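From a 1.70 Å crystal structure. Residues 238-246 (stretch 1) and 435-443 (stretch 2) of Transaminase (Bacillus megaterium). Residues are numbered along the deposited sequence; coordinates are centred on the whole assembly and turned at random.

Stretch 1 (238-246) VSQGAGSAM
Stretch 2 435-443: GVMPNTMRI

Stretch 1 has no regular helix or strand but folds back on itself through a type I β turn from Gly241 to Ser244, with Ala242 (φ/ψ −57/−38°) and Gly243 (−70/−17°) at its corners. Ser244 N donates to Gly241 O (3.0 Å), and Ser244 itself is left-handed (61/63°). Beyond the turn, Ala245 N donates to Gln240 O (3.1 Å), while Gln240 N makes a weak bond to Ala245 O (3.0 Å). Stretch 2 enters through Val436 (−96/−30°) and Met437 (−97/155°), and becomes a strand at 440–443. The CA atoms of Ala242 and Val436 lie 6.2 Å apart, those of Ser244 and Arg442 6.4 Å; in all, 363 Å² is buried.

Arg442 makes the direct hydrogen bonds between the stretches. With chi1 t, chi2 p, chi3 t and chi4 96°, its long side chain reaches the carbonyls of Gln240 and Gly241. Arg442 NE donates to Gly241 O (2.8 Å, 152°), near the guanidinium plane, so this carbonyl receives both the turn bond and the arginine. Arg442 NH2 adds weak bonds to Gln240 O (3.0 Å) and Ser239 OG (2.8 Å). Ser239, chi1 t, also donates from OG to Ala245 O (3.0 Å), leaving its oxygen able to accept from the arginine.

Ser244 (chi1 m) points toward stretch 2, where its small side chain fits among larger neighbours: Ser244 OG lies 3.2 Å from Arg442 CD and 3.7 Å from Met437 CG, and Ser244 CB is 3.8 Å from Thr440 CG2. A buried hydroxyl needs polar company, and water 1 supplies it, hydrogen-bonded to Ser244 OG at 2.7 Å. The same water accepts from Met437 N (3.0 Å) and donates to Thr440 O (2.6 Å), bridging the stretches. The CA-to-CB bonds of Val436 (chi1 m) and Met437 (chi1 and chi2 m, chi3 105°) also point toward stretch 1, and these side chains pack against it; Met437 CG lies 3.9 Å from Gly243 O.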

ATOM      1  N   VAL B 238      11.743  20.610  14.996  1.00 27.53           N
ATOM      2  CA  VAL B 238      13.046  20.909  15.635  1.00 30.59           C
ATOM      3  C   VAL B 238      13.001  20.544  17.109  1.00 31.93           C
ATOM      4  O   VAL B 238      14.020  20.210  17.713  1.00 35.08           O
ATOM      5  CB  VAL B 238      13.528  22.360  15.468  1.00 29.34           C
ATOM      6  CG1 VAL B 238      13.704  22.722  14.002  1.00 32.00           C
ATOM      7  CG2 VAL B 238      12.639  23.347  16.233  1.00 30.07           C
ATOM      8  N   SER B 239      11.822  20.644  17.695  1.00 32.29           N
ATOM      9  CA  SER B 239      11.598  20.143  19.025  1.00 35.11           C
ATOM     10  C   SER B 239      10.337  19.326  18.900  1.00 38.09           C
ATOM     11  O   SER B 239       9.293  19.861  18.502  1.00 39.75           O
ATOM     12  CB  SER B 239      11.398  21.310  20.000  1.00 37.98           C
ATOM     13  OG  SER B 239      11.092  20.846  21.298  1.00 39.68           O
ATOM     14  N   GLN B 240      10.426  18.031  19.195  1.00 36.84           N
ATOM     15  CA  GLN B 240       9.243  17.170  19.099  1.00 36.49           C
ATOM     16  C   GLN B 240       8.232  17.666  20.119  1.00 39.89           C
ATOM     17  O   GLN B 240       8.526  17.698  21.317  1.00 40.69           O
ATOM     18  CB  GLN B 240       9.614  15.691  19.280  1.00 35.28           C
ATOM     19  CG  GLN B 240      10.289  15.119  18.031  1.00 34.77           C
ATOM     20  CD  GLN B 240      10.883  13.736  18.241  1.00 35.54           C
ATOM     21  OE1 GLN B 240      11.527  13.462  19.269  1.00 35.82           O
ATOM     22  NE2 GLN B 240      10.697  12.858  17.252  1.00 32.02           N
ATOM     23  N   GLY B 241       7.068  18.095  19.621  1.00 39.25           N
ATOM     24  CA  GLY B 241       6.056  18.780  20.429  1.00 39.45           C
ATOM     25  C   GLY B 241       5.324  17.807  21.320  1.00 39.85           C
ATOM     26  O   GLY B 241       5.649  17.671  22.502  1.00 43.32           O
ATOM     27  N   ALA B 242       4.345  17.109  20.755  1.00 36.67           N
ATOM     28  CA  ALA B 242       3.670  16.030  21.479  1.00 38.36           C
ATOM     29  C   ALA B 242       4.681  14.978  21.949  1.00 40.76           C
ATOM     30  O   ALA B 242       4.572  14.445  23.068  1.00 41.37           O
ATOM     31  CB  ALA B 242       2.592  15.393  20.608  1.00 35.99           C
ATOM     32  N   GLY B 243       5.680  14.702  21.108  1.00 39.42           N
ATOM     33  CA  GLY B 243       6.726  13.712  21.435  1.00 40.27           C
ATOM     34  C   GLY B 243       7.668  14.164  22.544  1.00 41.56           C
ATOM     35  O   GLY B 243       8.412  13.347  23.113  1.00 37.43           O
ATOM     36  N   SER B 244       7.659  15.470  22.821  1.00 41.21           N
ATOM     37  CA  SER B 244       8.283  16.048  24.034  1.00 39.98           C
ATOM     38  C   SER B 244       9.785  15.803  24.144  1.00 41.47           C
ATOM     39  O   SER B 244      10.246  15.135  25.077  1.00 39.53           O
ATOM     40  CB  SER B 244       7.579  15.546  25.304  1.00 38.61           C
ATOM     41  OG  SER B 244       6.202  15.855  25.273  1.00 39.58           O
ATOM     42  N   ALA B 245      10.538  16.350  23.191  1.00 40.78           N
ATOM     43  CA  ALA B 245      11.978  16.115  23.111  1.00 41.16           C
ATOM     44  C   ALA B 245      12.700  17.277  22.447  1.00 44.04           C
ATOM     45  O   ALA B 245      12.129  17.997  21.623  1.00 45.78           O
ATOM     46  CB  ALA B 245      12.270  14.807  22.386  1.00 42.61           C
ATOM     47  N   MET B 246      13.957  17.462  22.838  1.00 42.52           N
ATOM     48  CA  MET B 246      14.809  18.517  22.315  1.00 42.92           C
ATOM     49  C   MET B 246      16.034  17.843  21.709  1.00 42.61           C
ATOM     50  O   MET B 246      16.631  16.973  22.344  1.00 43.72           O
ATOM     51  CB  MET B 246      15.257  19.452  23.441  1.00 45.40           C
ATOM     52  CG  MET B 246      14.197  20.432  23.916  1.00 46.61           C
ATOM     53  SD  MET B 246      13.877  21.711  22.689  1.00 50.54           S
ATOM     54  CE  MET B 246      15.396  22.673  22.733  1.00 43.76           C
ATOM     55  N   GLY B 435       1.951  17.278  31.237  1.00 32.32           N
ATOM     56  CA  GLY B 435       2.560  16.829  29.979  1.00 33.07           C
ATOM     57  C   GLY B 435       1.714  15.844  29.196  1.00 37.13           C
ATOM     58  O   GLY B 435       0.692  15.351  29.685  1.00 39.68           O
ATOM     59  N   VAL B 436       2.154  15.554  27.976  1.00 35.66           N
ATOM     60  CA  VAL B 436       1.459  14.599  27.101  1.00 36.29           C
ATOM     61  C   VAL B 436       2.072  13.200  27.178  1.00 35.99           C
ATOM     62  O   VAL B 436       1.381  12.190  26.997  1.00 33.79           O
ATOM     63  CB  VAL B 436       1.439  15.098  25.645  1.00 38.05           C
ATOM     64  CG1 VAL B 436       0.683  16.408  25.558  1.00 42.78           C
ATOM     65  CG2 VAL B 436       2.839  15.305  25.111  1.00 39.91           C
ATOM     66  N   MET B 437       3.373  13.161  27.450  1.00 33.30           N
ATOM     67  CA  MET B 437       4.126  11.920  27.599  1.00 36.93           C
ATOM     68  C   MET B 437       4.221  11.609  29.093  1.00 37.36           C
ATOM     69  O   MET B 437       4.128  12.518  29.922  1.00 39.55           O
ATOM     70  CB  MET B 437       5.521  12.066  26.976  1.00 34.49           C
ATOM     71  CG  MET B 437       5.521  12.227  25.459  1.00 35.73           C
ATOM     72  SD  MET B 437       4.914  10.811  24.510  1.00 37.96           S
ATOM     73  CE  MET B 437       3.287  11.352  23.983  1.00 36.69           C
ATOM     74  N   PRO B 438       4.397  10.327  29.446  1.00 39.16           N
ATOM     75  CA  PRO B 438       4.268   9.915  30.848  1.00 36.73           C
ATOM     76  C   PRO B 438       5.398  10.379  31.774  1.00 39.08           C
ATOM     77  O   PRO B 438       5.152  10.598  32.970  1.00 39.55           O
ATOM     78  CB  PRO B 438       4.231   8.382  30.756  1.00 37.03           C
ATOM     79  CG  PRO B 438       4.994   8.066  29.513  1.00 36.15           C
ATOM     80  CD  PRO B 438       4.696   9.187  28.555  1.00 37.16           C
ATOM     81  N   ASN B 439       6.614  10.526  31.242  1.00 37.32           N
ATOM     82  CA  ASN B 439       7.771  10.949  32.054  1.00 38.93           C
ATOM     83  C   ASN B 439       8.280  12.349  31.760  1.00 38.38           C
ATOM     84  O   ASN B 439       9.380  12.708  32.184  1.00 37.44           O
ATOM     85  CB  ASN B 439       8.959   9.994  31.845  1.00 38.14           C
ATOM     86  CG  ASN B 439       8.590   8.547  32.041  1.00 39.30           C
ATOM     87  OD1 ASN B 439       8.087   8.161  33.097  1.00 41.64           O
ATOM     88  ND2 ASN B 439       8.840   7.730  31.021  1.00 41.53           N
ATOM     89  N   THR B 440       7.507  13.142  31.022  1.00 36.95           N
ATOM     90  CA  THR B 440       8.047  14.384  30.509  1.00 34.63           C
ATOM     91  C   THR B 440       6.990  15.453  30.555  1.00 36.60           C
ATOM     92  O   THR B 440       5.930  15.308  29.964  1.00 34.57           O
ATOM     93  CB  THR B 440       8.522  14.232  29.045  1.00 36.21           C
ATOM     94  OG1 THR B 440       9.239  12.990  28.895  1.00 38.42           O
ATOM     95  CG2 THR B 440       9.413  15.412  28.638  1.00 34.18           C
ATOM     96  N   MET B 441       7.284  16.517  31.274  1.00 34.89           N
ATOM     97  CA  MET B 441       6.433  17.686  31.276  1.00 37.19           C
ATOM     98  C   MET B 441       6.634  18.464  30.002  1.00 33.00           C
ATOM     99  O   MET B 441       7.743  18.520  29.489  1.00 30.82           O
ATOM    100  CB  MET B 441       6.854  18.552  32.424  1.00 40.65           C
ATOM    101  CG  MET B 441       7.014  17.694  33.646  1.00 44.61           C
ATOM    102  SD  MET B 441       5.579  17.975  34.646  1.00 49.30           S
ATOM    103  CE  MET B 441       6.274  19.457  35.355  1.00 42.28           C
ATOM    104  N   ARG B 442       5.556  19.098  29.539  1.00 32.98           N
ATOM    105  CA  ARG B 442       5.576  19.934  28.350  1.00 33.92           C
ATOM    106  C   ARG B 442       4.829  21.205  28.743  1.00 32.79           C
ATOM    107  O   ARG B 442       3.601  21.212  28.865  1.00 32.02           O
ATOM    108  CB  ARG B 442       4.873  19.239  27.175  1.00 33.02           C
ATOM    109  CG  ARG B 442       5.290  19.770  25.805  1.00 36.66           C
ATOM    110  CD  ARG B 442       6.570  19.054  25.398  1.00 42.29           C
ATOM    111  NE  ARG B 442       7.146  19.357  24.085  1.00 39.07           N
ATOM    112  CZ  ARG B 442       8.126  20.238  23.886  1.00 39.66           C
ATOM    113  NH1 ARG B 442       8.586  20.973  24.902  1.00 39.84           N
ATOM    114  NH2 ARG B 442       8.643  20.391  22.672  1.00 39.13           N
ATOM    115  N   ILE B 443       5.591  22.266  28.949  1.00 32.58           N
ATOM    116  CA  ILE B 443       5.075  23.470  29.591  1.00 31.38           C
ATOM    117  C   ILE B 443       5.024  24.587  28.580  1.00 31.59           C
ATOM    118  O   ILE B 443       6.005  24.828  27.890  1.00 28.25           O
ATOM    119  CB  ILE B 443       5.975  23.865  30.789  1.00 33.02           C
ATOM    120  CG1 ILE B 443       5.937  22.755  31.849  1.00 32.41           C
ATOM    121  CG2 ILE B 443       5.525  25.193  31.409  1.00 33.66           C
ATOM    122  CD1 ILE B 443       7.022  22.854  32.894  1.00 35.17           C
TER
HETATM  123  O   HOH W   1       4.939  15.699  27.624  1.00 33.58           O